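Local coordinates for protein putative acyl-CoA thioester hydrolase YbhC (Escherichia coli K-12, PDB 3GRH) that is a putative thioesterase of the outer membrane that belongs to the pectinesterase family yet neither binds pectin nor shows pectinesterase activity, at residues T268-V282 / V288-T302. Sequence-based numbering, arbitrary orientation.
Sequences TLVTNSYIEGDVDIV and VVFDNTEFRVVNSRT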
loop_
_atom_site.group_PDB
_atom_site.type_symbol
_atom_site.label_atom_id
_atom_site.label_comp_id
_atom_site.label_asym_id
_atom_site.label_seq_id
_atom_site.Cartn_x
_atom_site.Cartn_y
_atom_site.Cartn_z
ATOM N N THR A 268 -2.664 -8.465 -2.060
ATOM C CA THR A 268 -3.015 -7.804 -0.786
ATOM C C THR A 268 -4.413 -7.247 -0.852
ATOM O O THR A 268 -4.772 -6.606 -1.838
ATOM C CB THR A 268 -1.970 -6.655 -0.520
ATOM O OG1 THR A 268 -0.634 -7.214 -0.585
ATOM C CG2 THR A 268 -2.154 -5.999 0.801
ATOM N N LEU A 269 -5.166 -7.378 0.235
ATOM C CA LEU A 269 -6.493 -6.771 0.361
ATOM C C LEU A 269 -6.456 -5.788 1.513
ATOM O O LEU A 269 -6.168 -6.209 2.652
ATOM C CB LEU A 269 -7.563 -7.844 0.657
ATOM C CG LEU A 269 -8.964 -7.292 0.878
ATOM C CD1 LEU A 269 -9.423 -6.611 -0.376
ATOM C CD2 LEU A 269 -9.821 -8.415 1.304
ATOM N N VAL A 270 -6.774 -4.533 1.256
ATOM C CA VAL A 270 -6.823 -3.484 2.312
ATOM C C VAL A 270 -8.279 -3.018 2.378
ATOM O O VAL A 270 -8.851 -2.599 1.358
ATOM C CB VAL A 270 -5.940 -2.289 1.930
ATOM C CG1 VAL A 270 -6.024 -1.131 3.012
ATOM C CG2 VAL A 270 -4.502 -2.717 1.690
ATOM N N THR A 271 -8.926 -3.208 3.517
ATOM C CA THR A 271 -10.299 -2.847 3.701
ATOM C C THR A 271 -10.514 -1.909 4.893
ATOM O O THR A 271 -9.807 -2.029 5.935
ATOM C CB THR A 271 -11.170 -4.092 3.938
ATOM O OG1 THR A 271 -10.655 -4.899 5.026
ATOM C CG2 THR A 271 -11.196 -4.975 2.650
ATOM N N ASN A 272 -11.470 -0.978 4.757
ATOM C CA ASN A 272 -11.946 -0.260 5.915
ATOM C C ASN A 272 -10.835 0.530 6.601
ATOM O O ASN A 272 -10.867 0.667 7.793
ATOM C CB ASN A 272 -12.622 -1.176 6.908
ATOM C CG ASN A 272 -13.692 -1.962 6.309
ATOM O OD1 ASN A 272 -13.833 -3.227 6.496
ATOM N ND2 ASN A 272 -14.482 -1.270 5.586
ATOM N N SER A 273 -9.874 1.003 5.825
ATOM C CA SER A 273 -8.647 1.612 6.364
ATOM C C SER A 273 -8.520 3.089 6.006
ATOM O O SER A 273 -9.376 3.633 5.326
ATOM C CB SER A 273 -7.422 0.839 5.965
ATOM O OG SER A 273 -7.415 -0.495 6.551
ATOM N N TYR A 274 -7.517 3.721 6.582
ATOM C CA TYR A 274 -7.273 5.135 6.368
ATOM C C TYR A 274 -5.830 5.267 6.054
ATOM O O TYR A 274 -5.025 4.821 6.831
ATOM C CB TYR A 274 -7.629 5.920 7.585
ATOM C CG TYR A 274 -7.263 7.375 7.526
ATOM C CD1 TYR A 274 -8.040 8.265 6.868
ATOM C CD2 TYR A 274 -6.126 7.831 8.102
ATOM C CE1 TYR A 274 -7.694 9.587 6.772
ATOM C CE2 TYR A 274 -5.816 9.172 8.056
ATOM C CZ TYR A 274 -6.570 10.007 7.358
ATOM O OH TYR A 274 -6.292 11.387 7.277
ATOM N N ILE A 275 -5.484 5.912 4.933
ATOM C CA ILE A 275 -4.080 6.052 4.509
ATOM C C ILE A 275 -3.827 7.514 4.183
ATOM O O ILE A 275 -4.623 8.132 3.494
ATOM C CB ILE A 275 -3.813 5.179 3.275
ATOM C CG1 ILE A 275 -4.178 3.761 3.592
ATOM C CG2 ILE A 275 -2.309 5.317 2.884
ATOM C CD1 ILE A 275 -3.904 2.775 2.406
ATOM N N GLU A 276 -2.811 8.079 4.813
ATOM C CA GLU A 276 -2.530 9.540 4.715
ATOM C C GLU A 276 -1.106 9.713 4.205
ATOM O O GLU A 276 -0.203 8.972 4.569
ATOM C CB GLU A 276 -2.628 10.124 6.114
ATOM C CG GLU A 276 -2.422 11.595 6.247
ATOM C CD GLU A 276 -2.753 12.068 7.638
ATOM O OE1 GLU A 276 -3.960 12.026 8.055
ATOM O OE2 GLU A 276 -1.804 12.555 8.327
ATOM N N GLY A 277 -0.915 10.694 3.349
ATOM C CA GLY A 277 0.403 11.083 2.921
ATOM C C GLY A 277 0.334 12.243 1.974
ATOM O O GLY A 277 -0.665 12.946 1.907
ATOM N N ASP A 278 1.432 12.446 1.254
ATOM C CA ASP A 278 1.442 13.461 0.201
ATOM C C ASP A 278 1.904 12.958 -1.166
ATOM O O ASP A 278 1.116 12.877 -2.100
ATOM C CB ASP A 278 2.176 14.758 0.643
ATOM C CG ASP A 278 3.521 14.536 1.314
ATOM O OD1 ASP A 278 4.335 13.667 0.909
ATOM O OD2 ASP A 278 3.826 15.369 2.221
ATOM N N VAL A 279 3.165 12.602 -1.277
ATOM C CA VAL A 279 3.795 12.182 -2.538
ATOM C C VAL A 279 3.920 10.669 -2.566
ATOM O O VAL A 279 4.544 10.040 -1.745
ATOM C CB VAL A 279 5.167 12.814 -2.636
ATOM C CG1 VAL A 279 5.978 12.271 -3.831
ATOM C CG2 VAL A 279 5.002 14.330 -2.736
ATOM N N ASP A 280 3.279 10.064 -3.550
ATOM C CA ASP A 280 3.307 8.625 -3.777
ATOM C C ASP A 280 2.885 7.880 -2.544
ATOM O O ASP A 280 3.637 7.023 -2.048
ATOM C CB ASP A 280 4.689 8.236 -4.308
ATOM C CG ASP A 280 5.073 8.945 -5.601
ATOM O OD1 ASP A 280 4.226 9.450 -6.356
ATOM O OD2 ASP A 280 6.323 8.973 -5.929
ATOM N N ILE A 281 1.657 8.133 -2.106
ATOM C CA ILE A 281 1.173 7.633 -0.859
ATOM C C ILE A 281 1.126 6.105 -0.890
ATOM O O ILE A 281 1.413 5.470 0.097
ATOM C CB ILE A 281 -0.163 8.239 -0.557
ATOM C CG1 ILE A 281 -0.119 9.780 -0.571
ATOM C CG2 ILE A 281 -0.713 7.707 0.764
ATOM C CD1 ILE A 281 -1.509 10.339 -0.417
ATOM N N VAL A 282 0.676 5.528 -1.985
ATOM C CA VAL A 282 0.613 4.049 -2.162
ATOM C C VAL A 282 1.474 3.721 -3.385
ATOM O O VAL A 282 1.218 4.202 -4.441
ATOM C CB VAL A 282 -0.816 3.561 -2.417
ATOM C CG1 VAL A 282 -0.756 2.105 -2.806
ATOM C CG2 VAL A 282 -1.665 3.852 -1.162
ATOM N N VAL A 288 -2.967 -5.122 -5.480
ATOM C CA VAL A 288 -3.545 -4.652 -4.208
ATOM C C VAL A 288 -4.935 -4.186 -4.491
ATOM O O VAL A 288 -5.132 -3.384 -5.404
ATOM C CB VAL A 288 -2.767 -3.494 -3.569
ATOM C CG1 VAL A 288 -3.317 -3.263 -2.128
ATOM C CG2 VAL A 288 -1.266 -3.831 -3.570
ATOM N N VAL A 289 -5.916 -4.624 -3.707
ATOM C CA VAL A 289 -7.289 -4.162 -3.761
ATOM C C VAL A 289 -7.581 -3.366 -2.515
ATOM O O VAL A 289 -7.324 -3.881 -1.439
ATOM C CB VAL A 289 -8.255 -5.312 -3.925
ATOM C CG1 VAL A 289 -9.708 -4.798 -3.760
ATOM C CG2 VAL A 289 -8.112 -6.080 -5.263
ATOM N N PHE A 290 -8.045 -2.134 -2.668
ATOM C CA PHE A 290 -8.435 -1.243 -1.563
ATOM C C PHE A 290 -9.916 -1.142 -1.636
ATOM O O PHE A 290 -10.431 -0.657 -2.626
ATOM C CB PHE A 290 -7.848 0.144 -1.800
ATOM C CG PHE A 290 -6.369 0.187 -1.784
ATOM C CD1 PHE A 290 -5.728 0.357 -0.567
ATOM C CD2 PHE A 290 -5.620 0.110 -2.941
ATOM C CE1 PHE A 290 -4.374 0.430 -0.493
ATOM C CE2 PHE A 290 -4.231 0.172 -2.840
ATOM C CZ PHE A 290 -3.635 0.299 -1.591
ATOM N N ASP A 291 -10.629 -1.562 -0.607
ATOM C CA ASP A 291 -12.098 -1.485 -0.566
ATOM C C ASP A 291 -12.498 -0.646 0.653
ATOM O O ASP A 291 -11.989 -0.868 1.771
ATOM C CB ASP A 291 -12.718 -2.839 -0.572
ATOM C CG ASP A 291 -14.234 -2.823 -0.870
ATOM O OD1 ASP A 291 -14.802 -3.938 -0.968
ATOM O OD2 ASP A 291 -14.880 -1.753 -1.023
ATOM N N ASN A 292 -13.397 0.322 0.473
ATOM C CA ASN A 292 -13.801 1.172 1.548
ATOM C C ASN A 292 -12.685 1.753 2.384
ATOM O O ASN A 292 -12.738 1.762 3.628
ATOM C CB ASN A 292 -14.772 0.416 2.382
ATOM C CG ASN A 292 -16.040 0.145 1.605
ATOM O OD1 ASN A 292 -16.815 1.078 1.363
ATOM N ND2 ASN A 292 -16.271 -1.105 1.193
ATOM N N THR A 293 -11.696 2.246 1.671
ATOM C CA THR A 293 -10.541 2.878 2.258
ATOM C C THR A 293 -10.626 4.352 1.987
ATOM O O THR A 293 -11.044 4.803 0.925
ATOM C CB THR A 293 -9.261 2.194 1.767
ATOM O OG1 THR A 293 -9.261 0.886 2.350
ATOM C CG2 THR A 293 -8.024 2.953 2.218
ATOM N N GLU A 294 -10.218 5.155 2.956
ATOM C CA GLU A 294 -10.092 6.593 2.771
ATOM C C GLU A 294 -8.663 6.962 2.559
ATOM O O GLU A 294 -7.747 6.536 3.284
ATOM C CB GLU A 294 -10.601 7.336 4.006
ATOM C CG GLU A 294 -10.482 8.845 3.868
ATOM C CD GLU A 294 -11.074 9.679 5.003
ATOM O OE1 GLU A 294 -11.741 9.178 5.947
ATOM O OE2 GLU A 294 -10.836 10.902 4.954
ATOM N N PHE A 295 -8.422 7.719 1.506
ATOM C CA PHE A 295 -7.115 8.243 1.195
ATOM C C PHE A 295 -7.128 9.754 1.405
ATOM O O PHE A 295 -8.001 10.449 0.883
ATOM C CB PHE A 295 -6.771 7.932 -0.245
ATOM C CG PHE A 295 -6.747 6.486 -0.582
ATOM C CD1 PHE A 295 -5.614 5.807 -0.537
ATOM C CD2 PHE A 295 -7.873 5.862 -1.023
ATOM C CE1 PHE A 295 -5.619 4.452 -0.910
ATOM C CE2 PHE A 295 -7.892 4.518 -1.296
ATOM C CZ PHE A 295 -6.713 3.823 -1.222
ATOM N N ARG A 296 -6.213 10.247 2.234
ATOM C CA ARG A 296 -6.147 11.696 2.556
ATOM C C ARG A 296 -4.798 12.225 2.167
ATOM O O ARG A 296 -3.733 11.710 2.602
ATOM C CB ARG A 296 -6.380 11.951 4.036
ATOM C CG ARG A 296 -6.167 13.399 4.480
ATOM C CD ARG A 296 -7.448 14.191 4.377
ATOM N NE ARG A 296 -8.505 13.571 5.201
ATOM C CZ ARG A 296 -9.726 14.060 5.409
ATOM N NH1 ARG A 296 -10.121 15.237 4.897
ATOM N NH2 ARG A 296 -10.563 13.363 6.160
ATOM N N VAL A 297 -4.838 13.263 1.324
ATOM C CA VAL A 297 -3.641 14.022 1.001
ATOM C C VAL A 297 -3.479 15.168 1.953
ATOM O O VAL A 297 -4.433 15.962 2.090
ATOM C CB VAL A 297 -3.707 14.565 -0.439
ATOM C CG1 VAL A 297 -2.504 15.550 -0.676
ATOM C CG2 VAL A 297 -3.650 13.456 -1.398
ATOM N N VAL A 298 -2.301 15.290 2.573
ATOM C CA VAL A 298 -2.000 16.384 3.517
ATOM C C VAL A 298 -1.060 17.352 2.846
ATOM O O VAL A 298 -0.283 16.953 1.977
ATOM C CB VAL A 298 -1.465 15.896 4.857
ATOM C CG1 VAL A 298 -2.516 15.030 5.548
ATOM C CG2 VAL A 298 -0.177 15.072 4.686
ATOM N N ASN A 299 -1.123 18.627 3.219
ATOM C CA ASN A 299 -0.229 19.604 2.605
ATOM C C ASN A 299 0.637 20.348 3.636
ATOM O O ASN A 299 1.134 21.443 3.356
ATOM C CB ASN A 299 -0.995 20.600 1.729
ATOM C CG ASN A 299 -1.845 21.520 2.520
ATOM O OD1 ASN A 299 -2.163 21.260 3.691
ATOM N ND2 ASN A 299 -2.297 22.599 1.876
ATOM N N SER A 300 0.917 19.684 4.759
ATOM C CA SER A 300 1.724 20.269 5.830
ATOM C C SER A 300 3.234 20.220 5.532
ATOM O O SER A 300 4.037 21.063 6.053
ATOM C CB SER A 300 1.425 19.586 7.155
ATOM O OG SER A 300 1.262 18.206 6.980
ATOM N N ARG A 301 3.659 19.261 4.724
ATOM C CA ARG A 301 5.078 19.143 4.410
ATOM C C ARG A 301 5.368 19.780 3.051
ATOM O O ARG A 301 6.376 20.474 2.865
ATOM C CB ARG A 301 5.539 17.675 4.409
ATOM C CG ARG A 301 7.001 17.498 4.194
ATOM C CD ARG A 301 7.304 16.064 3.974
ATOM N NE ARG A 301 6.755 15.529 2.716
ATOM C CZ ARG A 301 7.457 15.345 1.606
ATOM N NH1 ARG A 301 8.740 15.722 1.558
ATOM N NH2 ARG A 301 6.898 14.804 0.536
ATOM N N THR A 302 4.477 19.539 2.097
ATOM C CA THR A 302 4.612 20.089 0.744
ATOM C C THR A 302 3.285 20.601 0.264
ATOM O O THR A 302 2.225 20.001 0.523
ATOM C CB THR A 302 5.262 19.110 -0.273
ATOM O OG1 THR A 302 5.299 19.715 -1.584
ATOM C CG2 THR A 302 4.548 17.824 -0.371
HETATM O O HOH W 1 2.416 17.414 2.886
#
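Thr268 to Thr271 pair in parallel with Val288 to Asp291, and after a two-residue turn Tyr274 to Gly277 do the same with Glu294 to Val297, the stacking of successive coils in the right-handed parallel beta-helix of pectinesterases. The strand axes run 4.8 Å apart at both levels, and from Thr268 to Gly277 each residue pairs with the one twenty positions later. Val270 uses both its N and its O toward the neighbouring strand, donating to Val289 O (2.8 Å) and accepting from Asp291 N. Inward, its CB packs against CD1 of Phe290. At the turn, Asn272 and Asn292 both take left-handed backbone conformations and lie side by side, amide planes 22° apart, Asn272 ND2 against Asn292 CB; Asn272 OD1 takes a bond from Asn238 of the preceding coil.

On the outer face, Tyr274 sets its ring edge against Glu294 CD, carboxylate and ring nearly perpendicular (89°), while its OH reaches over to Arg296 CB (3.3 Å) and donates to the anti lone pair of Glu276 OE1. Inside, Ile275 pushes CD1 against Phe290 CE1 (3.8 Å) and close to Phe295 CE1. Glu276 lays its CG on Val298 CG1 and sends OE2 to Arg245.

Past Gly277, Asp278 is gripped side-on by Arg301. With CG of Asp278 wedged between the backbone N and the carbonyl carbon (chi1 47°), Arg301 NE donates to the syn lone pair of Asp278 OD2 (3.0 Å). Arg301 NH2 meets Asp278 OD1 from above the carboxylate plane (2.8 Å), and OD1 also accepts Val279 N. A water donates to Asp278 OD2 and to Val298 O, and accepts from Arg301 N at 2.9 Å. The chain then turns through the predicted nucleophile, Asp280, which is salt-bridged to Arg340. Val282 closes the core, its CG1 3.6 Å from Phe290 CZ.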